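Local coordinates for protein putative isomerase YbhH (Escherichia coli, PDB 6OTV) that probably works as an isomerase of the PrpF family, although its substrate and physiological role are not established, at residues 321-324 and 330-333. Residues are numbered along the deposited sequence; the frame is centred on the assembly and turned at random.
With EDO (1,2-ethanediol), chain O.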
# COMPACT_ATOMS: atom_id res chain seq x y z
N LEU A 321 0.63 -9.19 16.77
CA LEU A 321 1.28 -9.73 15.59
C LEU A 321 0.32 -10.64 14.84
O LEU A 321 -0.64 -11.19 15.40
CB LEU A 321 2.54 -10.51 15.97
CG LEU A 321 3.76 -9.67 16.36
CD1 LEU A 321 4.99 -10.56 16.40
CD2 LEU A 321 3.96 -8.54 15.37
N SER A 322 0.59 -10.80 13.55
CA SER A 322 -0.27 -11.55 12.64
C SER A 322 0.51 -11.83 11.36
O SER A 322 1.33 -11.01 10.94
CB SER A 322 -1.55 -10.77 12.33
OG SER A 322 -2.18 -11.24 11.16
N ASN A 323 0.24 -12.98 10.76
CA ASN A 323 0.94 -13.34 9.52
C ASN A 323 0.07 -14.30 8.73
O ASN A 323 -0.19 -15.42 9.18
CB ASN A 323 2.30 -13.96 9.84
CG ASN A 323 3.22 -13.98 8.63
OD1 ASN A 323 2.77 -13.94 7.49
ND2 ASN A 323 4.53 -14.05 8.88
N GLU A 324 -0.39 -13.87 7.55
CA GLU A 324 -1.14 -14.73 6.65
C GLU A 324 -0.25 -15.44 5.63
O GLU A 324 -0.75 -16.26 4.87
CB GLU A 324 -2.20 -13.92 5.90
CG GLU A 324 -3.34 -13.43 6.77
CD GLU A 324 -4.39 -14.49 7.03
OE1 GLU A 324 -4.26 -15.61 6.48
OE2 GLU A 324 -5.35 -14.21 7.78
N THR A 330 5.95 -10.94 5.47
CA THR A 330 4.52 -10.67 5.55
C THR A 330 4.03 -10.53 6.99
O THR A 330 2.82 -10.46 7.22
CB THR A 330 3.73 -11.78 4.84
OG1 THR A 330 4.04 -13.05 5.43
CG2 THR A 330 4.09 -11.81 3.36
N LEU A 331 4.95 -10.49 7.96
CA LEU A 331 4.57 -10.33 9.35
C LEU A 331 4.00 -8.93 9.58
O LEU A 331 4.65 -7.93 9.26
CB LEU A 331 5.78 -10.58 10.25
CG LEU A 331 5.57 -10.47 11.76
CD1 LEU A 331 4.46 -11.40 12.21
CD2 LEU A 331 6.86 -10.79 12.50
N ARG A 332 2.78 -8.86 10.12
CA ARG A 332 2.08 -7.60 10.31
C ARG A 332 1.95 -7.30 11.80
O ARG A 332 1.54 -8.17 12.57
CB ARG A 332 0.70 -7.64 9.66
CG ARG A 332 0.13 -6.28 9.27
CD ARG A 332 -1.32 -6.40 8.84
NE ARG A 332 -2.15 -6.88 9.94
CZ ARG A 332 -3.43 -7.23 9.82
NH1 ARG A 332 -4.03 -7.15 8.64
NH2 ARG A 332 -4.10 -7.65 10.88
N ALA A 333 2.28 -6.08 12.19
CA ALA A 333 2.24 -5.65 13.58
C ALA A 333 1.27 -4.48 13.74
O ALA A 333 1.22 -3.59 12.88
CB ALA A 333 3.62 -5.23 14.09
C1 EDO O . -0.64 -10.57 6.03
O1 EDO O . 0.49 -11.37 6.39
C2 EDO O . -1.11 -9.74 7.22
O2 EDO O . -1.66 -10.59 8.23
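Ser322 and Arg332 form an antiparallel hydrogen-bonded pair near the loop end of the hairpin. Arg332 N meets Ser322 O at 2.7 Å, almost straight, whereas the return bond from Ser322 N to Arg332 O is weak and bent, with an angle of 122° at the hydrogen. Arg332 O also receives a CA-H...O contact from Leu321.

Next to this pair, side chains join the arms. Thr330 OG1 donates to Asn323 OD1 over 2.6 Å, tilted 21° out of the carbonyl plane, and the two side chains cross at about a right angle. With CG anti to the backbone N (chi1 -163°), Asn323 turns its amide to the opposite arm. Its OD1 also accepts from Gly325 N and its ND2 donates to Asp327 O. Thr330 OG1 is hydrogen-bonded to Asp327 O as well, so its single proton must be shared or alternate between the two carbonyl oxygens; both side chains thus tie the loop to its base.

A 1,2-ethanediol, probably from the crystallisation liquor, bridges the two arms beside them: its O1 accepts from Glu324 N at 2.9 Å and donates to Thr330 O at 2.6 Å. Its O2 hydrogen-bonds to Ser322 OG and lies above the Arg332 guanidinium plane, nearer its edge than its centre.

On the Leu321 and Ala333 side of the sheet the contact is apolar. Leu321 CD2 touches Ala333 CB at 3.6 Å and approaches Leu331 CD1 at 4.3 Å. The same Leu331 methyl, CD1, also rests on the carbonyl oxygen Ser322 O at 3.4 Å. Helix 279-290 and Tyr305 pack against the two leucines; Arg332 reaches Pro69 of the second subunit. These features mark the loop end of a beta hairpin, strands 315-322 and 332-344, within the PrpF fold of the diaminopimelate epimerase clan.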